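Local coordinates for putative uncharacterized protein Smu.1393c (Streptococcus mutans, PDB 4L9A), which is an alpha/beta hydrolase that probably acts as a carboxylesterase, at residues P32-H37 and S80-V85; F53-N58 and I72-A77. All blocks are in the same frame, centred on the assembly; numbering follows the deposited sequence.

Interaction 1: residues P32-H37 and S80-V85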
ATOM      1  N   PRO A  32      19.193   2.245  -2.883  1.00 21.45           N
ATOM      2  CA  PRO A  32      18.416   1.610  -3.947  1.00 23.73           C
ATOM      3  C   PRO A  32      17.053   1.157  -3.468  1.00 23.31           C
ATOM      4  O   PRO A  32      16.881   0.730  -2.314  1.00 25.53           O
ATOM      5  CB  PRO A  32      19.282   0.402  -4.349  1.00 22.71           C
ATOM      6  CG  PRO A  32      20.704   0.816  -3.957  1.00 28.46           C
ATOM      7  CD  PRO A  32      20.503   1.588  -2.674  1.00 24.66           C
ATOM      8  N   ILE A  33      16.074   1.269  -4.355  1.00 23.19           N
ATOM      9  CA  ILE A  33      14.712   0.847  -4.018  1.00 23.47           C
ATOM     10  C   ILE A  33      14.251  -0.142  -5.079  1.00 19.85           C
ATOM     11  O   ILE A  33      14.350   0.131  -6.260  1.00 22.90           O
ATOM     12  CB  ILE A  33      13.763   2.046  -3.950  1.00 22.44           C
ATOM     13  CG1 ILE A  33      14.219   3.012  -2.851  1.00 23.44           C
ATOM     14  CG2 ILE A  33      12.304   1.588  -3.695  1.00 22.64           C
ATOM     15  CD1 ILE A  33      14.001   2.466  -1.399  1.00 24.43           C
ATOM     16  N   TYR A  34      13.755  -1.291  -4.646  1.00 26.64           N
ATOM     17  CA  TYR A  34      13.248  -2.302  -5.564  1.00 27.90           C
ATOM     18  C   TYR A  34      11.901  -1.923  -6.183  1.00 28.35           C
ATOM     19  O   TYR A  34      10.930  -1.589  -5.480  1.00 20.02           O
ATOM     20  CB  TYR A  34      13.126  -3.626  -4.827  1.00 26.21           C
ATOM     21  CG  TYR A  34      12.642  -4.799  -5.652  1.00 24.58           C
ATOM     22  CD1 TYR A  34      13.537  -5.551  -6.408  1.00 33.09           C
ATOM     23  CD2 TYR A  34      11.301  -5.188  -5.628  1.00 25.98           C
ATOM     24  CE1 TYR A  34      13.114  -6.637  -7.139  1.00 31.22           C
ATOM     25  CE2 TYR A  34      10.864  -6.289  -6.355  1.00 29.47           C
ATOM     26  CZ  TYR A  34      11.779  -7.006  -7.109  1.00 30.41           C
ATOM     27  OH  TYR A  34      11.368  -8.096  -7.840  1.00 31.41           O
ATOM     28  N   THR A  35      11.849  -1.983  -7.505  1.00 21.05           N
ATOM     29  CA  THR A  35      10.623  -1.702  -8.240  1.00 23.54           C
ATOM     30  C   THR A  35      10.336  -2.789  -9.259  1.00 28.95           C
ATOM     31  O   THR A  35      11.252  -3.482  -9.714  1.00 31.92           O
ATOM     32  CB  THR A  35      10.713  -0.373  -9.011  1.00 21.88           C
ATOM     33  OG1 THR A  35      11.701  -0.484 -10.036  1.00 27.78           O
ATOM     34  CG2 THR A  35      11.081   0.789  -8.084  1.00 23.76           C
ATOM     35  N   CYS A  36       9.060  -2.920  -9.618  1.00 27.78           N
ATOM     36  CA  CYS A  36       8.638  -3.737 -10.746  1.00 25.58           C
ATOM     37  C   CYS A  36       7.773  -2.863 -11.629  1.00 28.63           C
ATOM     38  O   CYS A  36       6.915  -2.136 -11.132  1.00 29.58           O
ATOM     39  CB  CYS A  36       7.839  -4.952 -10.283  1.00 27.07           C
ATOM     40  SG  CYS A  36       8.746  -6.040  -9.188  1.00 33.31           S
ATOM     41  N   HIS A  37       7.972  -2.941 -12.937  1.00 25.44           N
ATOM     42  CA  HIS A  37       7.407  -1.930 -13.825  1.00 32.91           C
ATOM     43  C   HIS A  37       6.946  -2.464 -15.182  1.00 37.43           C
ATOM     44  O   HIS A  37       7.584  -3.332 -15.772  1.00 36.61           O
ATOM     45  CB  HIS A  37       8.436  -0.812 -14.032  1.00 34.58           C
ATOM     46  CG  HIS A  37       8.044   0.189 -15.074  1.00 37.07           C
ATOM     47  ND1 HIS A  37       8.495   0.124 -16.373  1.00 39.89           N
ATOM     48  CD2 HIS A  37       7.246   1.281 -15.008  1.00 40.27           C
ATOM     49  CE1 HIS A  37       7.999   1.135 -17.064  1.00 40.19           C
ATOM     50  NE2 HIS A  37       7.237   1.852 -16.258  1.00 44.51           N
ATOM     51  N   SER A  80      11.637  -4.070   3.460  1.00 18.48           N
ATOM     52  CA  SER A  80      10.543  -4.939   3.054  1.00 19.50           C
ATOM     53  C   SER A  80      10.805  -5.560   1.699  1.00 20.75           C
ATOM     54  O   SER A  80      11.497  -4.975   0.863  1.00 23.59           O
ATOM     55  CB  SER A  80       9.232  -4.153   2.993  1.00 31.83           C
ATOM     56  OG  SER A  80       9.162  -3.425   1.787  1.00 36.77           O
ATOM     57  N   GLY A  81      10.230  -6.733   1.470  1.00 20.02           N
ATOM     58  CA  GLY A  81      10.320  -7.347   0.164  1.00 15.71           C
ATOM     59  C   GLY A  81      11.770  -7.436  -0.276  1.00 22.10           C
ATOM     60  O   GLY A  81      12.615  -7.911   0.475  1.00 18.88           O
ATOM     61  N   TYR A  82      12.069  -6.971  -1.483  1.00 20.55           N
ATOM     62  CA  TYR A  82      13.430  -7.096  -1.981  1.00 21.41           C
ATOM     63  C   TYR A  82      14.186  -5.771  -1.931  1.00 22.59           C
ATOM     64  O   TYR A  82      15.303  -5.684  -2.433  1.00 22.83           O
ATOM     65  CB  TYR A  82      13.453  -7.689  -3.394  1.00 24.57           C
ATOM     66  CG  TYR A  82      12.892  -9.094  -3.467  1.00 29.27           C
ATOM     67  CD1 TYR A  82      13.667 -10.200  -3.117  1.00 26.02           C
ATOM     68  CD2 TYR A  82      11.591  -9.317  -3.895  1.00 23.70           C
ATOM     69  CE1 TYR A  82      13.153 -11.484  -3.180  1.00 30.73           C
ATOM     70  CE2 TYR A  82      11.072 -10.604  -3.969  1.00 27.59           C
ATOM     71  CZ  TYR A  82      11.854 -11.681  -3.604  1.00 26.31           C
ATOM     72  OH  TYR A  82      11.324 -12.962  -3.671  1.00 23.48           O
ATOM     73  N   SER A  83      13.594  -4.731  -1.348  1.00 20.95           N
ATOM     74  CA  SER A  83      14.388  -3.519  -1.123  1.00 18.92           C
ATOM     75  C   SER A  83      15.438  -3.795  -0.054  1.00 22.69           C
ATOM     76  O   SER A  83      15.298  -4.734   0.724  1.00 23.41           O
ATOM     77  CB  SER A  83      13.517  -2.320  -0.755  1.00 17.89           C
ATOM     78  OG  SER A  83      12.973  -1.726  -1.931  1.00 20.54           O
ATOM     79  N   PRO A  84      16.507  -2.988  -0.021  1.00 21.23           N
ATOM     80  CA  PRO A  84      17.576  -3.257   0.946  1.00 22.27           C
ATOM     81  C   PRO A  84      17.128  -3.029   2.392  1.00 26.06           C
ATOM     82  O   PRO A  84      16.171  -2.277   2.666  1.00 21.22           O
ATOM     83  CB  PRO A  84      18.659  -2.231   0.572  1.00 20.77           C
ATOM     84  CG  PRO A  84      18.371  -1.854  -0.859  1.00 19.58           C
ATOM     85  CD  PRO A  84      16.849  -1.881  -0.932  1.00 18.75           C
ATOM     86  N   VAL A  85      17.804  -3.690   3.322  1.00 21.24           N
ATOM     87  CA  VAL A  85      17.616  -3.352   4.724  1.00 23.06           C
ATOM     88  C   VAL A  85      18.587  -2.235   5.104  1.00 27.59           C
ATOM     89  O   VAL A  85      19.734  -2.203   4.641  1.00 27.39           O
ATOM     90  CB  VAL A  85      17.758  -4.567   5.665  1.00 25.78           C
ATOM     91  CG1 VAL A  85      16.725  -5.646   5.311  1.00 21.57           C
ATOM     92  CG2 VAL A  85      19.154  -5.132   5.612  1.00 27.97           C
TER

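Interaction 2: residues F53-N58 and I72-A77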
ATOM      1  N   PHE A  53       6.252  -8.497   2.796  1.00 25.96           N
ATOM      2  CA  PHE A  53       5.967  -8.956   1.439  1.00 27.68           C
ATOM      3  C   PHE A  53       6.475  -7.961   0.388  1.00 23.47           C
ATOM      4  O   PHE A  53       6.409  -6.754   0.583  1.00 22.54           O
ATOM      5  CB  PHE A  53       4.470  -9.159   1.231  1.00 26.50           C
ATOM      6  CG  PHE A  53       3.821 -10.049   2.254  1.00 29.08           C
ATOM      7  CD1 PHE A  53       4.210 -11.368   2.393  1.00 24.52           C
ATOM      8  CD2 PHE A  53       2.805  -9.562   3.063  1.00 29.93           C
ATOM      9  CE1 PHE A  53       3.603 -12.188   3.325  1.00 26.78           C
ATOM     10  CE2 PHE A  53       2.186 -10.381   4.010  1.00 30.25           C
ATOM     11  CZ  PHE A  53       2.583 -11.689   4.138  1.00 25.44           C
ATOM     12  N   SER A  54       6.949  -8.472  -0.741  1.00 20.87           N
ATOM     13  CA  SER A  54       7.304  -7.595  -1.859  1.00 20.51           C
ATOM     14  C   SER A  54       6.006  -7.140  -2.510  1.00 23.27           C
ATOM     15  O   SER A  54       5.019  -7.874  -2.510  1.00 25.25           O
ATOM     16  CB  SER A  54       8.198  -8.320  -2.880  1.00 18.73           C
ATOM     17  OG  SER A  54       8.703  -7.406  -3.842  1.00 21.50           O
ATOM     18  N   THR A  55       6.004  -5.937  -3.072  1.00 24.83           N
ATOM     19  CA  THR A  55       4.739  -5.272  -3.404  1.00 25.59           C
ATOM     20  C   THR A  55       4.030  -5.901  -4.597  1.00 27.33           C
ATOM     21  O   THR A  55       2.812  -6.100  -4.565  1.00 22.40           O
ATOM     22  CB  THR A  55       4.940  -3.764  -3.595  1.00 23.18           C
ATOM     23  OG1 THR A  55       5.342  -3.200  -2.342  1.00 19.57           O
ATOM     24  CG2 THR A  55       3.647  -3.079  -4.068  1.00 20.14           C
ATOM     25  N   ALA A  56       4.780  -6.253  -5.637  1.00 25.72           N
ATOM     26  CA  ALA A  56       4.167  -6.905  -6.784  1.00 28.22           C
ATOM     27  C   ALA A  56       3.497  -8.232  -6.391  1.00 28.08           C
ATOM     28  O   ALA A  56       2.412  -8.555  -6.886  1.00 26.86           O
ATOM     29  CB  ALA A  56       5.200  -7.127  -7.896  1.00 28.60           C
ATOM     30  N   ASP A  57       4.155  -8.996  -5.519  1.00 26.61           N
ATOM     31  CA  ASP A  57       3.607 -10.255  -5.015  1.00 26.45           C
ATOM     32  C   ASP A  57       2.347  -9.962  -4.198  1.00 27.59           C
ATOM     33  O   ASP A  57       1.310 -10.636  -4.324  1.00 25.71           O
ATOM     34  CB  ASP A  57       4.613 -10.939  -4.083  1.00 30.79           C
ATOM     35  CG  ASP A  57       5.883 -11.394  -4.797  1.00 31.71           C
ATOM     36  OD1 ASP A  57       5.822 -11.635  -6.013  1.00 24.57           O
ATOM     37  OD2 ASP A  57       6.942 -11.526  -4.132  1.00 27.62           O
ATOM     38  N   ASN A  58       2.472  -8.963  -3.331  1.00 24.09           N
ATOM     39  CA  ASN A  58       1.405  -8.554  -2.422  1.00 17.91           C
ATOM     40  C   ASN A  58       0.121  -8.224  -3.194  1.00 26.25           C
ATOM     41  O   ASN A  58      -0.974  -8.611  -2.791  1.00 25.76           O
ATOM     42  CB  ASN A  58       1.900  -7.336  -1.609  1.00 17.80           C
ATOM     43  CG  ASN A  58       0.981  -6.972  -0.435  1.00 23.15           C
ATOM     44  OD1 ASN A  58       0.187  -7.783   0.027  1.00 20.61           O
ATOM     45  ND2 ASN A  58       1.111  -5.739   0.055  1.00 23.69           N
ATOM     46  N   ILE A  72       2.145  -0.398 -14.889  1.00 33.18           N
ATOM     47  CA  ILE A  72       2.262  -0.897 -13.526  1.00 32.97           C
ATOM     48  C   ILE A  72       3.574  -0.392 -12.939  1.00 34.98           C
ATOM     49  O   ILE A  72       4.606  -0.436 -13.598  1.00 30.41           O
ATOM     50  CB  ILE A  72       2.273  -2.451 -13.480  1.00 28.97           C
ATOM     51  CG1 ILE A  72       1.025  -3.038 -14.141  1.00 34.51           C
ATOM     52  CG2 ILE A  72       2.419  -2.946 -12.052  1.00 24.04           C
ATOM     53  CD1 ILE A  72      -0.292  -2.735 -13.389  1.00 29.21           C
ATOM     54  N   LEU A  73       3.536   0.096 -11.706  1.00 26.77           N
ATOM     55  CA  LEU A  73       4.757   0.370 -10.959  1.00 26.95           C
ATOM     56  C   LEU A  73       4.552  -0.081  -9.534  1.00 29.55           C
ATOM     57  O   LEU A  73       3.710   0.465  -8.825  1.00 23.94           O
ATOM     58  CB  LEU A  73       5.104   1.867 -10.972  1.00 23.67           C
ATOM     59  CG  LEU A  73       6.284   2.313 -10.111  1.00 27.77           C
ATOM     60  CD1 LEU A  73       7.613   1.602 -10.519  1.00 23.09           C
ATOM     61  CD2 LEU A  73       6.445   3.825 -10.216  1.00 34.86           C
ATOM     62  N   THR A  74       5.308  -1.083  -9.112  1.00 25.45           N
ATOM     63  CA  THR A  74       5.282  -1.466  -7.712  1.00 26.83           C
ATOM     64  C   THR A  74       6.571  -1.010  -7.052  1.00 24.77           C
ATOM     65  O   THR A  74       7.649  -1.019  -7.678  1.00 22.81           O
ATOM     66  CB  THR A  74       5.090  -2.980  -7.527  1.00 22.51           C
ATOM     67  OG1 THR A  74       6.276  -3.671  -7.934  1.00 24.39           O
ATOM     68  CG2 THR A  74       3.888  -3.487  -8.348  1.00 22.00           C
ATOM     69  N   ILE A  75       6.462  -0.629  -5.786  1.00 22.12           N
ATOM     70  CA  ILE A  75       7.585  -0.108  -5.023  1.00 21.73           C
ATOM     71  C   ILE A  75       7.673  -0.783  -3.653  1.00 24.16           C
ATOM     72  O   ILE A  75       6.690  -0.804  -2.900  1.00 23.61           O
ATOM     73  CB  ILE A  75       7.444   1.422  -4.820  1.00 28.46           C
ATOM     74  CG1 ILE A  75       7.367   2.138  -6.173  1.00 28.65           C
ATOM     75  CG2 ILE A  75       8.602   1.972  -3.992  1.00 27.02           C
ATOM     76  CD1 ILE A  75       7.093   3.641  -6.056  1.00 24.98           C
ATOM     77  N   ASP A  76       8.842  -1.339  -3.329  1.00 21.06           N
ATOM     78  CA  ASP A  76       9.076  -1.930  -2.009  1.00 16.33           C
ATOM     79  C   ASP A  76       9.728  -0.909  -1.069  1.00 24.45           C
ATOM     80  O   ASP A  76      10.767  -0.347  -1.386  1.00 23.31           O
ATOM     81  CB  ASP A  76       9.975  -3.171  -2.101  1.00 20.62           C
ATOM     82  CG  ASP A  76       9.289  -4.354  -2.777  1.00 22.13           C
ATOM     83  OD1 ASP A  76       8.210  -4.153  -3.390  1.00 19.68           O
ATOM     84  OD2 ASP A  76       9.842  -5.478  -2.717  1.00 21.50           O
ATOM     85  N   ALA A  77       9.123  -0.676   0.095  1.00 20.30           N
ATOM     86  CA  ALA A  77       9.720   0.226   1.080  1.00 22.89           C
ATOM     87  C   ALA A  77      11.012  -0.375   1.634  1.00 18.47           C
ATOM     88  O   ALA A  77      11.217  -1.589   1.581  1.00 21.68           O
ATOM     89  CB  ALA A  77       8.722   0.515   2.227  1.00 19.87           C
TER
HETATM   90  O   HOH W   1       7.696  -4.876  -6.047  1.00 36.27           O

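Interaction 1: residues P32-H37 and S80-V85
The loop 80-85 lies against the start of strand 33-38: Y82 and S83 both meet Y34, and P84 meets P32. D76 to S83 match the D-x-x-G-x-G-x-S pattern of alpha/beta hydrolases except for N79 at the first glycine. S80 to S83 form a type II' beta turn, closed by S83 N bonding to S80 O; G81, the second glycine, takes its second position with phi 53°. Y82 comes next and puts CB over the centre of the Y34 ring, 3.7 Å from the ring centroid, a CH-pi contact close to the ring normal. The two tyrosine side chains run side by side and point the same way, but their planes meet at 50°, so the rings sit obliquely, with Y82 CD2 4.0 Å from Y34 CZ. Beyond Y34, Y82 also meets the ring of Y200 in helix 188-206. S83, the serine of the pattern, accepts a hydrogen bond from Y34 N at OG, which also bonds to D76 O and so bridges strand 33-38 and the D76 carbonyl. Last comes P84, whose ring packs loosely on that of P32, P84 CG to P32 CB at 4.3 Å, while P84 CD presses on P32 O at only 3.0 Å.

Interaction 2: residues F53-N58 and I72-A77
Three direct hydrogen bonds tie S54 and T55 to I75 and D76, two of them ending on the D76 carboxylate. S54 OG, anti to its own backbone N (chi1 -171°), donates to D76 OD2 over a short 2.5 Å and meets the syn lone pair. T55 N donates to the other oxygen, D76 OD1, at 2.9 Å, arriving from above the carboxylate plane. With each oxygen gripped by a different group, the carboxylate's rotation is restrained; Y82 N gives OD2 a second donor. The third bond runs from T55 OG1 to I75 O (2.8 Å), with the hydroxyl well above the carbonyl plane. T55 OG1 is bonded to S48 OG as well.

S54 stands at the N-cap position of the short helix 55-58, where its own hydroxyl makes no capping bond and turns to D76 instead. D76 OD1 thus accepts an N-H of the helix's first turn from outside the helix. In this alpha/beta hydrolase fold, helix 55-58 lies in the connection from strand 43-47 to strand 71-75, and D76 follows the latter.

One water extends the polar network: it donates to D76 OD1 at 2.8 Å, accepts a longer bond from A56 N and pairs with T74 OG1.

Van der Waals contacts lie beside it. T55 and T74 slide past each other in opposite directions, T55 CG2 reaching T74 CB at 3.7 Å. A56 CB lies against both branches of T74, 3.6 Å from the hydroxyl OG1 and, as an apolar contact, 3.9 Å from CG2.

In the fold
Both contacts lie toward the 22-26 end of the eight-stranded mixed sheet, where strands 33-38 and 71-75 run antiparallel as neighbours; their centres are 8 Å apart. Along the chain the order is 32-37, 53-58, 72-77, 80-85, so the two segments of interaction 2 fall between those of interaction 1. Backbone bonding joins the two strands directly, C36 O lying 2.8 Å from T74 N, and I33 CG2 packs on D76 O. D76 is the common element: it bonds both to the start of the short helix after strand 43-47 and to the turn leading toward helix 93-106, so it joins three parts of the fold near, not at, the sheet edge.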